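Local atomic coordinates of endo-1,3-beta-glucanase, family GH16 (Zobellia galactanivorans, PDB entry 5FUI), a protein that probably hydrolyses the beta-1,3-glucan laminarin and carries a C-terminal family 6 carbohydrate-binding module that binds this polysaccharide. Residues Y18-D23 / W44-G49; N22-E27 / G37-G42; P48-P53 / Y112-Y117; G71-D76 / G121-N126. One frame throughout, in Å; residues are numbered along the deposited sequence.

Overall arrangement
The module is a worked example of a beta-sandwich whose binding surfaces are built from contacts that share strands. Interactions 1 and 3 both use strand 44-52, with centres about 10 Å apart, and strand 110-118 then joins interaction 3 to strand 72-77 of interaction 4. Those three contacts converge on one bound 2-aminomethyl-pyridine, touched by Trp44, Gly115, Tyr117 and Asp76. Interaction 2 shares Asn22 and Asp23 with interaction 1 but turns to the loops, where Tyr38, Ile39, Asn40 and Gly122 line a separate pocket for a second 2-aminomethyl-pyridine. Its centre is about 9 Å from that of interaction 4, whose Asn126 binds magnesium, and about 19 Å from that of interaction 3.

Interaction 1 of 4, residues Y18-D23 / W44-G49; sequences YLYSND and WMSYPG. With APY (2-aminomethyl-pyridine), chain C.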
# COMPACT_ATOMS: atom_id res chain seq x y z
N TYR A 18 -7.21 -6.69 2.82
CA TYR A 18 -7.52 -6.84 1.39
C TYR A 18 -8.64 -7.88 1.12
O TYR A 18 -8.80 -8.82 1.93
CB TYR A 18 -6.29 -7.30 0.59
CG TYR A 18 -5.53 -8.47 1.15
CD1 TYR A 18 -5.98 -9.81 1.00
CD2 TYR A 18 -4.32 -8.25 1.78
CE1 TYR A 18 -5.24 -10.89 1.53
CE2 TYR A 18 -3.58 -9.27 2.28
CZ TYR A 18 -4.03 -10.59 2.13
OH TYR A 18 -3.28 -11.62 2.68
N LEU A 19 -9.44 -7.66 0.07
CA LEU A 19 -10.45 -8.71 -0.31
C LEU A 19 -9.78 -9.74 -1.17
O LEU A 19 -10.11 -10.90 -1.02
CB LEU A 19 -11.63 -8.06 -1.02
CG LEU A 19 -12.75 -8.95 -1.52
CD1 LEU A 19 -13.44 -9.59 -0.33
CD2 LEU A 19 -13.78 -8.10 -2.32
N TYR A 20 -8.89 -9.34 -2.09
CA TYR A 20 -8.20 -10.32 -2.93
C TYR A 20 -6.74 -10.03 -2.84
O TYR A 20 -6.36 -8.90 -2.67
CB TYR A 20 -8.62 -10.24 -4.37
CG TYR A 20 -10.16 -10.27 -4.58
CD1 TYR A 20 -10.89 -11.43 -4.45
CD2 TYR A 20 -10.80 -9.10 -4.94
CE1 TYR A 20 -12.28 -11.42 -4.68
CE2 TYR A 20 -12.13 -9.02 -5.18
CZ TYR A 20 -12.88 -10.17 -5.06
OH TYR A 20 -14.24 -10.03 -5.30
N SER A 21 -5.94 -11.07 -3.08
CA SER A 21 -4.49 -10.92 -3.12
C SER A 21 -3.89 -12.05 -3.96
O SER A 21 -4.56 -13.10 -4.28
CB SER A 21 -3.85 -10.99 -1.72
OG SER A 21 -4.05 -12.31 -1.16
N ASN A 22 -2.62 -11.87 -4.30
CA ASN A 22 -1.84 -12.91 -4.94
C ASN A 22 -0.51 -12.98 -4.24
O ASN A 22 0.15 -11.98 -4.14
CB ASN A 22 -1.57 -12.53 -6.42
CG ASN A 22 -0.59 -13.48 -7.11
OD1 ASN A 22 0.41 -13.05 -7.70
ND2 ASN A 22 -0.91 -14.74 -7.08
N ASP A 23 -0.13 -14.18 -3.81
CA ASP A 23 1.24 -14.45 -3.38
C ASP A 23 1.75 -13.53 -2.28
O ASP A 23 2.87 -13.03 -2.33
CB ASP A 23 2.22 -14.51 -4.59
CG ASP A 23 3.52 -15.17 -4.29
OD1 ASP A 23 3.61 -15.94 -3.28
OD2 ASP A 23 4.53 -14.84 -4.99
N TRP A 44 0.27 -8.98 -5.28
CA TRP A 44 -0.56 -7.82 -5.20
C TRP A 44 -1.66 -7.97 -4.19
O TRP A 44 -1.93 -9.10 -3.70
CB TRP A 44 -1.16 -7.42 -6.58
CG TRP A 44 -1.89 -8.58 -7.28
CD1 TRP A 44 -1.40 -9.50 -8.19
CD2 TRP A 44 -3.29 -9.00 -7.01
NE1 TRP A 44 -2.37 -10.43 -8.53
CE2 TRP A 44 -3.53 -10.19 -7.80
CE3 TRP A 44 -4.30 -8.55 -6.11
CZ2 TRP A 44 -4.72 -10.85 -7.76
CZ3 TRP A 44 -5.56 -9.23 -6.14
CH2 TRP A 44 -5.73 -10.34 -6.95
N MET A 45 -2.31 -6.85 -3.88
CA MET A 45 -3.44 -6.85 -2.95
C MET A 45 -4.46 -5.89 -3.48
O MET A 45 -4.09 -4.82 -4.00
CB MET A 45 -3.01 -6.42 -1.56
CG MET A 45 -1.97 -7.29 -0.89
SD MET A 45 -0.22 -6.78 -1.31
CE MET A 45 -0.04 -5.42 -0.24
N SER A 46 -5.73 -6.16 -3.26
CA SER A 46 -6.79 -5.29 -3.77
C SER A 46 -7.80 -4.98 -2.63
O SER A 46 -8.26 -5.90 -1.97
CB SER A 46 -7.50 -6.01 -4.93
OG SER A 46 -8.58 -5.33 -5.50
N TYR A 47 -8.18 -3.71 -2.52
CA TYR A 47 -9.07 -3.20 -1.43
C TYR A 47 -10.29 -2.53 -2.07
O TYR A 47 -10.20 -1.47 -2.65
CB TYR A 47 -8.27 -2.16 -0.63
CG TYR A 47 -6.96 -2.68 -0.09
CD1 TYR A 47 -5.77 -2.63 -0.87
CD2 TYR A 47 -6.89 -3.30 1.21
CE1 TYR A 47 -4.56 -3.12 -0.36
CE2 TYR A 47 -5.67 -3.79 1.70
CZ TYR A 47 -4.51 -3.75 0.88
OH TYR A 47 -3.31 -4.22 1.28
N PRO A 48 -11.47 -3.17 -2.00
CA PRO A 48 -12.67 -2.56 -2.62
C PRO A 48 -13.25 -1.41 -1.75
O PRO A 48 -13.04 -1.31 -0.52
CB PRO A 48 -13.64 -3.72 -2.70
CG PRO A 48 -13.35 -4.46 -1.44
CD PRO A 48 -11.79 -4.51 -1.48
N GLY A 49 -13.99 -0.55 -2.43
CA GLY A 49 -14.83 0.38 -1.71
C GLY A 49 -14.12 1.52 -1.05
O GLY A 49 -14.56 2.07 -0.02
N APY C . -4.66 -3.51 -9.33
CM APY C . -3.92 -4.31 -8.37
C2 APY C . -4.53 -5.59 -8.92
C3 APY C . -3.81 -6.33 -9.82
C4 APY C . -4.36 -7.48 -10.43
C5 APY C . -5.71 -7.80 -10.17
C6 APY C . -6.44 -7.04 -9.27
N1 APY C . -5.86 -5.92 -8.71
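Ser46 O is gripped by two consecutive N-H groups of the adjacent chain: Leu19 N makes a hydrogen bond of 2.9 Å to it, while the bond from Tyr20 N is weak at 3.5 Å. Two residues facing one define a classic beta bulge. Beyond it strands 20-22 and 44-49 run antiparallel, with Ser46 N bonded to Tyr20 O and with Asn22 and Trp44 exchanging a reciprocal backbone pair.

On the face that bears Tyr20, Asn22 and Trp44, the indole dominates. Trp44 CG sits between the backbone N and the carbonyl carbon (chi1 53°). One face of the indole lies against Ser21 CA and Asn22 CB; the latter makes a CH-pi contact 3.4 Å from the centroid of the five-membered ring, and Tyr20 CB touches CZ3 at 3.7 Å. The opposite face takes the pyridine of the bound 2-aminomethyl-pyridine, whose C4 is 3.8 Å above the indole plane, over its centre. An alanine in place of Trp44 would probably leave the pyridine without its platform and Asn22 CB beside a gap.

Away from the indole, on the side of Met45, Tyr18 CB rests over the Tyr47 ring, 4.1 Å from its centroid, and Tyr18 CD2 meets Met45 CG obliquely. Tyr47 OH is held by Ala15 O. A flat indole laid on a sheet, with the Tyr117 ring beside it, is the kind of aromatic platform on which carbohydrate-binding modules commonly seat sugar rings.

Interaction 2 of 4, residues N22-E27 / G37-G42; sequences NDVQKE and GYINNG. With APY (2-aminomethyl-pyridine), chain D; GOL (glycerol), chain B.
Tyr38 and Gln25 meet where the tyrosine ring draws in neighbours on several sides. Gln25 CB approaches Tyr38 CD2 obliquely at 3.9 Å. Over one face of the ring lies glycerol C2, 3.8 Å above the plane and displaced toward the rim, and a water sits in plane at the edge. A bound 2-aminomethyl-pyridine is modelled nearby, though the details of its placement are doubtful.

The edge water ties the two segments together: it donates to Glu27 OE1 at 2.6 Å and is hydrogen-bonded to Tyr38 OH. Glu27 CG lies between the backbone N and the carbonyl carbon (chi1 62°), and beyond it the chain is extended to the glycerol. Glycerol O1 donates to OE1 at 3.0 Å, whereas Asn35 ND2 is hydrogen-bonded to OE2. Tyr38 N reaches glycerol O3 at 2.9 Å, and Asn124 also binds the glycerol.

The backbones of Gln25 and Gly37 form an antiparallel hydrogen-bonded pair, with Gly37 N only 2.8 Å from Gln25 O. Glycine suits the position, since a CB on Gly37 would run into the Glu27 carboxylate. Val24 and Ile39 lie side by side, pointing the same way, CG1 to CG1 at 4.1 Å. Farther along, a water donates both to Asp23 OD2 and to Asn41 O.

An aromatic face bordered by a carboxylate and a backbone N-H suits polyhydroxylated ligands. The glycerol, probably from the crystallisation liquor, may imitate sugar hydroxyls, consistent with the loop-borne binding site known from family 6 modules.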
# COMPACT_ATOMS: atom_id res chain seq x y z
N ASN A 22 -2.62 -11.87 -4.30
CA ASN A 22 -1.84 -12.91 -4.94
C ASN A 22 -0.51 -12.98 -4.24
O ASN A 22 0.15 -11.98 -4.14
CB ASN A 22 -1.57 -12.53 -6.42
CG ASN A 22 -0.59 -13.48 -7.11
OD1 ASN A 22 0.41 -13.05 -7.70
ND2 ASN A 22 -0.91 -14.74 -7.08
N ASP A 23 -0.13 -14.18 -3.81
CA ASP A 23 1.24 -14.45 -3.38
C ASP A 23 1.75 -13.53 -2.28
O ASP A 23 2.87 -13.03 -2.33
CB ASP A 23 2.22 -14.51 -4.59
CG ASP A 23 3.52 -15.17 -4.29
OD1 ASP A 23 3.61 -15.94 -3.28
OD2 ASP A 23 4.53 -14.84 -4.99
N VAL A 24 0.93 -13.37 -1.24
CA VAL A 24 1.39 -12.68 -0.03
C VAL A 24 0.96 -13.46 1.19
O VAL A 24 0.11 -14.38 1.08
CB VAL A 24 0.82 -11.24 0.06
CG1 VAL A 24 1.26 -10.38 -1.15
CG2 VAL A 24 -0.70 -11.22 0.28
N GLN A 25 1.51 -13.11 2.37
CA GLN A 25 1.01 -13.78 3.56
C GLN A 25 0.90 -12.75 4.67
O GLN A 25 1.64 -11.80 4.75
CB GLN A 25 1.98 -14.86 4.04
CG GLN A 25 2.01 -16.04 3.06
CD GLN A 25 2.98 -17.10 3.44
OE1 GLN A 25 3.12 -17.43 4.61
NE2 GLN A 25 3.70 -17.58 2.46
N LYS A 26 -0.01 -12.99 5.58
CA LYS A 26 -0.16 -12.16 6.80
C LYS A 26 0.75 -12.66 7.94
O LYS A 26 1.04 -13.88 8.04
CB LYS A 26 -1.61 -12.22 7.33
CG LYS A 26 -2.70 -11.71 6.40
CD LYS A 26 -4.05 -11.82 7.10
CE LYS A 26 -5.20 -11.38 6.23
NZ LYS A 26 -4.85 -11.52 4.82
N GLU A 27 1.18 -11.73 8.80
CA GLU A 27 2.04 -12.11 9.92
C GLU A 27 1.83 -11.07 11.03
O GLU A 27 1.39 -9.96 10.76
CB GLU A 27 3.51 -12.21 9.54
CG GLU A 27 4.07 -10.86 9.06
CD GLU A 27 5.53 -10.91 8.76
OE1 GLU A 27 6.27 -11.73 9.37
OE2 GLU A 27 6.03 -10.07 7.96
N GLY A 37 3.37 -9.66 4.55
CA GLY A 37 4.76 -10.00 4.29
C GLY A 37 4.87 -11.06 3.18
O GLY A 37 3.86 -11.42 2.56
N TYR A 38 6.11 -11.53 3.00
CA TYR A 38 6.43 -12.55 2.00
C TYR A 38 5.87 -12.09 0.62
O TYR A 38 5.27 -12.83 -0.17
CB TYR A 38 5.85 -13.93 2.38
CG TYR A 38 6.41 -14.37 3.72
CD1 TYR A 38 7.73 -14.86 3.79
CD2 TYR A 38 5.72 -14.08 4.90
CE1 TYR A 38 8.33 -15.17 5.04
CE2 TYR A 38 6.24 -14.45 6.16
CZ TYR A 38 7.58 -14.93 6.22
OH TYR A 38 8.09 -15.24 7.50
N ILE A 39 6.20 -10.83 0.30
CA ILE A 39 5.77 -10.19 -0.92
C ILE A 39 6.89 -10.36 -1.96
O ILE A 39 8.06 -10.11 -1.70
CB ILE A 39 5.50 -8.68 -0.66
CG1 ILE A 39 4.50 -8.51 0.51
CG2 ILE A 39 5.00 -8.01 -1.99
CD1 ILE A 39 4.02 -7.04 0.64
N ASN A 40 6.48 -10.90 -3.10
CA ASN A 40 7.38 -11.20 -4.19
C ASN A 40 7.13 -10.31 -5.40
O ASN A 40 6.18 -9.57 -5.41
CB ASN A 40 7.22 -12.68 -4.61
CG ASN A 40 7.57 -13.62 -3.51
OD1 ASN A 40 6.83 -14.59 -3.30
ND2 ASN A 40 8.63 -13.43 -2.87
N ASN A 41 7.97 -10.40 -6.41
CA ASN A 41 7.64 -9.73 -7.68
C ASN A 41 6.28 -10.31 -8.12
O ASN A 41 6.13 -11.54 -8.15
CB ASN A 41 8.69 -10.15 -8.74
CG ASN A 41 10.05 -9.54 -8.51
OD1 ASN A 41 10.36 -9.04 -7.47
ND2 ASN A 41 10.86 -9.49 -9.58
N GLY A 42 5.36 -9.46 -8.55
CA GLY A 42 4.11 -9.93 -9.07
C GLY A 42 3.03 -10.26 -8.06
O GLY A 42 1.85 -10.51 -8.41
N APY D . 13.15 -13.59 2.68
CM APY D . 11.72 -13.46 3.08
C2 APY D . 10.83 -12.99 1.94
C3 APY D . 10.09 -13.96 1.17
C4 APY D . 9.25 -13.54 0.11
C5 APY D . 9.26 -12.11 -0.09
C6 APY D . 9.99 -11.18 0.62
N1 APY D . 10.76 -11.61 1.66
C1 GOL B . 9.93 -11.96 7.55
O1 GOL B . 9.11 -12.25 8.76
C2 GOL B . 8.89 -11.37 6.61
O2 GOL B . 8.50 -10.15 7.26
C3 GOL B . 9.40 -11.13 5.20
O3 GOL B . 8.38 -10.48 4.39
O HOH W 1 4.42 -13.60 -7.36
O HOH W 2 4.32 -15.33 -0.61
O HOH W 3 6.64 -14.31 9.60

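Interaction 3 of 4, residues P48-P53 / Y112-Y117; sequences PGINFP and YQFGLY. With APY (2-aminomethyl-pyridine), chain C.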
# COMPACT_ATOMS: atom_id res chain seq x y z
N PRO A 48 -11.47 -3.17 -2.00
CA PRO A 48 -12.67 -2.56 -2.62
C PRO A 48 -13.25 -1.41 -1.75
O PRO A 48 -13.04 -1.31 -0.52
CB PRO A 48 -13.64 -3.72 -2.70
CG PRO A 48 -13.35 -4.46 -1.44
CD PRO A 48 -11.79 -4.51 -1.48
N GLY A 49 -13.99 -0.55 -2.43
CA GLY A 49 -14.83 0.38 -1.71
C GLY A 49 -14.12 1.52 -1.05
O GLY A 49 -14.56 2.07 -0.02
N ILE A 50 -12.99 1.96 -1.64
CA ILE A 50 -12.25 3.08 -1.03
C ILE A 50 -12.83 4.42 -1.58
O ILE A 50 -12.82 4.69 -2.84
CB ILE A 50 -10.71 2.96 -1.31
CG1 ILE A 50 -10.16 1.61 -0.82
CG2 ILE A 50 -10.05 4.20 -0.72
CD1 ILE A 50 -10.60 1.27 0.57
N ASN A 51 -13.37 5.20 -0.64
CA ASN A 51 -14.03 6.42 -1.03
C ASN A 51 -13.09 7.66 -0.96
O ASN A 51 -12.35 7.84 0.03
CB ASN A 51 -15.35 6.66 -0.23
CG ASN A 51 -16.08 7.91 -0.72
OD1 ASN A 51 -16.66 7.93 -1.82
ND2 ASN A 51 -16.00 8.98 0.07
N PHE A 52 -13.07 8.45 -2.07
CA PHE A 52 -12.38 9.72 -2.17
C PHE A 52 -13.53 10.70 -2.26
O PHE A 52 -14.15 10.84 -3.33
CB PHE A 52 -11.47 9.72 -3.41
CG PHE A 52 -10.33 8.74 -3.33
CD1 PHE A 52 -10.55 7.34 -3.58
CD2 PHE A 52 -9.03 9.19 -2.94
CE1 PHE A 52 -9.48 6.43 -3.53
CE2 PHE A 52 -7.97 8.26 -2.91
CZ PHE A 52 -8.18 6.92 -3.20
N PRO A 53 -13.85 11.38 -1.17
CA PRO A 53 -15.14 12.16 -1.17
C PRO A 53 -15.07 13.44 -1.97
O PRO A 53 -16.14 13.97 -2.31
CB PRO A 53 -15.33 12.57 0.29
CG PRO A 53 -13.96 12.43 0.91
CD PRO A 53 -13.28 11.27 0.20
N TYR A 112 -13.73 3.54 -5.31
CA TYR A 112 -12.91 2.75 -6.20
C TYR A 112 -12.33 1.53 -5.53
O TYR A 112 -12.10 1.50 -4.31
CB TYR A 112 -11.69 3.62 -6.73
CG TYR A 112 -12.10 4.93 -7.34
CD1 TYR A 112 -12.57 4.97 -8.61
CD2 TYR A 112 -11.98 6.12 -6.69
CE1 TYR A 112 -12.92 6.17 -9.20
CE2 TYR A 112 -12.33 7.35 -7.25
CZ TYR A 112 -12.81 7.37 -8.50
OH TYR A 112 -13.17 8.59 -9.06
N GLN A 113 -12.02 0.54 -6.36
CA GLN A 113 -11.18 -0.58 -5.95
C GLN A 113 -9.74 -0.06 -5.99
O GLN A 113 -9.26 0.37 -7.05
CB GLN A 113 -11.40 -1.78 -6.89
CG GLN A 113 -10.54 -3.00 -6.63
CD GLN A 113 -10.93 -4.18 -7.54
OE1 GLN A 113 -11.90 -4.88 -7.25
NE2 GLN A 113 -10.16 -4.41 -8.65
N PHE A 114 -9.05 -0.15 -4.84
CA PHE A 114 -7.67 0.35 -4.71
C PHE A 114 -6.69 -0.81 -4.76
O PHE A 114 -6.89 -1.79 -4.01
CB PHE A 114 -7.62 1.12 -3.39
CG PHE A 114 -6.27 1.73 -3.03
CD1 PHE A 114 -5.83 2.93 -3.59
CD2 PHE A 114 -5.49 1.11 -2.09
CE1 PHE A 114 -4.59 3.44 -3.24
CE2 PHE A 114 -4.27 1.64 -1.72
CZ PHE A 114 -3.82 2.79 -2.31
N GLY A 115 -5.68 -0.79 -5.65
CA GLY A 115 -4.81 -1.91 -5.83
C GLY A 115 -3.35 -1.53 -5.55
O GLY A 115 -2.92 -0.43 -5.94
N LEU A 116 -2.61 -2.45 -4.92
CA LEU A 116 -1.14 -2.32 -4.75
C LEU A 116 -0.49 -3.50 -5.45
O LEU A 116 -0.93 -4.63 -5.22
CB LEU A 116 -0.75 -2.36 -3.22
CG LEU A 116 -1.39 -1.20 -2.45
CD1 LEU A 116 -0.91 -1.30 -1.00
CD2 LEU A 116 -1.01 0.10 -3.11
N TYR A 117 0.47 -3.21 -6.32
CA TYR A 117 1.04 -4.28 -7.10
C TYR A 117 2.54 -4.26 -6.92
O TYR A 117 3.20 -3.23 -7.18
CB TYR A 117 0.69 -4.00 -8.60
CG TYR A 117 0.60 -5.23 -9.47
CD1 TYR A 117 1.71 -6.03 -9.68
CD2 TYR A 117 -0.64 -5.65 -10.04
CE1 TYR A 117 1.65 -7.19 -10.49
CE2 TYR A 117 -0.73 -6.76 -10.83
CZ TYR A 117 0.40 -7.50 -11.10
OH TYR A 117 0.24 -8.65 -11.87
N APY C . -4.66 -3.51 -9.33
CM APY C . -3.92 -4.31 -8.37
C2 APY C . -4.53 -5.59 -8.92
C3 APY C . -3.81 -6.33 -9.82
C4 APY C . -4.36 -7.48 -10.43
C5 APY C . -5.71 -7.80 -10.17
C6 APY C . -6.44 -7.04 -9.27
N1 APY C . -5.86 -5.92 -8.71
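Phe52 and Tyr112 turn their rings obliquely to one another, the planes 57° apart and the centroids 5.9 Å apart. Their side chains cross at about a right angle, and Phe52 CD1 lies at the edge of the tyrosine ring, in its plane, 3.6 Å from Tyr112 CD2. The far end of the tyrosine is tied down by a hydrogen bond from its OH to Ser108 O. Ile50 lies against Phe114 instead, CG1 to CB at 3.6 Å. Ile50 and Phe52 also reach Ile130 of the opposing sheet, and Phe114 reaches Tyr62, which places Ile50, Phe52 and Phe114 in the beta-sandwich core.

The backbones meet through a G1 beta bulge, Gly49 and Ile50 both facing Tyr112. Gly49 takes a positive phi of 74°, while Ile50 N and Tyr112 O bond at 2.9 Å and Tyr112 N returns the bond to Ile50 O.

Farther along strand 110-118, Gly115 CA lies 3.6 Å from CM, the aminomethyl carbon of the bound 2-aminomethyl-pyridine, where a CB would clash with the amine. Tyr117 presents its ring edge, CD2 being 3.2 Å from pyridine C3. An alanine in place of Tyr117 would probably leave that side of the pyridine without its aromatic border and take away the ring that meets Trp44.

Interaction 4 of 4, residues G71-D76 / G121-N126; sequences GRFSSD and GGWNIN. With MG (magnesium ion), chain E; APY (2-aminomethyl-pyridine), chain C.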
# COMPACT_ATOMS: atom_id res chain seq x y z
N GLY A 71 12.71 -2.89 -2.94
CA GLY A 71 11.24 -3.15 -2.92
C GLY A 71 10.52 -2.01 -3.63
O GLY A 71 10.89 -0.82 -3.46
N ARG A 72 9.49 -2.30 -4.39
CA ARG A 72 8.86 -1.25 -5.21
C ARG A 72 7.48 -1.72 -5.51
O ARG A 72 7.26 -2.91 -5.81
CB ARG A 72 9.66 -1.04 -6.53
CG ARG A 72 9.18 0.20 -7.25
CD ARG A 72 9.96 0.26 -8.60
NE ARG A 72 9.57 1.51 -9.25
CZ ARG A 72 10.25 2.62 -9.21
NH1 ARG A 72 11.44 2.68 -8.63
NH2 ARG A 72 9.77 3.68 -9.82
N PHE A 73 6.51 -0.82 -5.43
CA PHE A 73 5.14 -1.20 -5.78
C PHE A 73 4.41 -0.04 -6.43
O PHE A 73 4.84 1.13 -6.32
CB PHE A 73 4.35 -1.74 -4.55
CG PHE A 73 4.20 -0.76 -3.42
CD1 PHE A 73 5.19 -0.73 -2.36
CD2 PHE A 73 3.07 0.08 -3.35
CE1 PHE A 73 4.97 0.13 -1.31
CE2 PHE A 73 2.88 0.94 -2.28
CZ PHE A 73 3.81 0.94 -1.24
N SER A 74 3.35 -0.38 -7.17
CA SER A 74 2.48 0.66 -7.80
C SER A 74 1.13 0.64 -7.11
O SER A 74 0.71 -0.37 -6.56
CB SER A 74 2.28 0.40 -9.31
OG SER A 74 1.63 -0.89 -9.48
N SER A 75 0.51 1.81 -7.10
CA SER A 75 -0.89 1.93 -6.61
C SER A 75 -1.78 2.36 -7.80
O SER A 75 -1.36 3.10 -8.70
CB SER A 75 -1.04 2.92 -5.46
OG SER A 75 -0.49 4.15 -5.86
N ASP A 76 -3.03 1.84 -7.78
CA ASP A 76 -3.95 2.13 -8.88
C ASP A 76 -5.39 2.05 -8.45
O ASP A 76 -5.68 1.48 -7.37
CB ASP A 76 -3.71 1.14 -10.04
CG ASP A 76 -4.24 -0.21 -9.76
OD1 ASP A 76 -5.44 -0.45 -9.93
OD2 ASP A 76 -3.49 -1.11 -9.27
N GLY A 121 9.71 -7.43 -5.16
CA GLY A 121 9.37 -7.89 -3.83
C GLY A 121 10.42 -7.54 -2.76
O GLY A 121 11.35 -6.74 -2.96
N GLY A 122 10.18 -8.19 -1.59
CA GLY A 122 11.12 -8.02 -0.46
C GLY A 122 10.79 -6.85 0.45
O GLY A 122 11.67 -6.34 1.08
N TRP A 123 9.52 -6.49 0.53
CA TRP A 123 9.03 -5.41 1.38
C TRP A 123 7.78 -5.86 2.09
O TRP A 123 7.11 -6.85 1.67
CB TRP A 123 8.78 -4.10 0.56
CG TRP A 123 7.81 -4.32 -0.61
CD1 TRP A 123 8.13 -4.89 -1.82
CD2 TRP A 123 6.37 -4.03 -0.64
NE1 TRP A 123 7.01 -4.92 -2.66
CE2 TRP A 123 5.91 -4.44 -1.94
CE3 TRP A 123 5.44 -3.49 0.27
CZ2 TRP A 123 4.58 -4.31 -2.32
CZ3 TRP A 123 4.10 -3.31 -0.17
CH2 TRP A 123 3.71 -3.74 -1.44
N ASN A 124 7.55 -5.20 3.26
CA ASN A 124 6.33 -5.49 4.09
C ASN A 124 5.46 -4.26 4.14
O ASN A 124 6.02 -3.10 4.01
CB ASN A 124 6.71 -5.85 5.51
CG ASN A 124 7.45 -7.19 5.65
OD1 ASN A 124 8.16 -7.38 6.69
ND2 ASN A 124 7.37 -8.05 4.69
N ILE A 125 4.16 -4.39 4.39
CA ILE A 125 3.33 -3.21 4.61
C ILE A 125 2.30 -3.45 5.71
O ILE A 125 1.66 -4.51 5.75
CB ILE A 125 2.68 -2.78 3.26
CG1 ILE A 125 1.78 -1.57 3.53
CG2 ILE A 125 1.86 -3.98 2.62
CD1 ILE A 125 1.40 -0.84 2.24
N ASN A 126 2.15 -2.45 6.57
CA ASN A 126 1.30 -2.51 7.74
C ASN A 126 -0.10 -1.87 7.43
O ASN A 126 -1.16 -2.49 7.69
CB ASN A 126 1.98 -1.80 8.95
CG ASN A 126 1.16 -1.81 10.22
OD1 ASN A 126 0.17 -2.49 10.34
ND2 ASN A 126 1.62 -1.04 11.22
MG MG E . -1.71 -3.74 9.64
N APY C . -4.66 -3.51 -9.33
CM APY C . -3.92 -4.31 -8.37
C2 APY C . -4.53 -5.59 -8.92
C3 APY C . -3.81 -6.33 -9.82
C4 APY C . -4.36 -7.48 -10.43
C5 APY C . -5.71 -7.80 -10.17
C6 APY C . -6.44 -7.04 -9.27
N1 APY C . -5.86 -5.92 -8.71
O HOH W 4 -2.77 -3.88 11.73
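Phe73 and Trp123 form an offset stack, the phenyl ring 4.3 Å from the six-membered ring of the indole, centroid to centroid, with planes 21° apart. Phe73 CD1 stands over the indole face toward its rim, and Phe73 CB presses on Trp123 CZ2 at 3.4 Å. With chi1 at 61°, Phe73 CG lies between the backbone N and the carbonyl carbon, which sets the base of the ring against Trp123 CH2 and CZ2. Tyr62 meets the Phe73 ring edge-to-face.

Weak CA-H...O contact is the second kind: Gly71 CA approaches Gly121 O at 3.6 Å. The same carbonyl lies in plane at the edge of the Trp123 ring. Gly71 has to be small, because a CB there would collide with Trp123 CB. No hydrogen bond links the two segments, and Trp123 NE1 finds its partner in Ser118 OG.

Ligand and metal bonds lie at the far ends. Asp76 OD2 accepts from the amine of 2-aminomethyl-pyridine at 2.7 Å, with a weak second bond to OD1, which also takes Gly80 N. Asn126 chelates magnesium through its backbone O and its OD1, each at 2.4 Å. A water at 2.3 Å from the ion, together with Glu14, Glu16 and Glu34, completes the site.

The chemistry therefore divides: aromatic dispersion joins the segments inside the sandwich, while a carboxylate, well placed for an amine that is likely to be protonated, and a chelating asparagine serve ligand and metal beyond it.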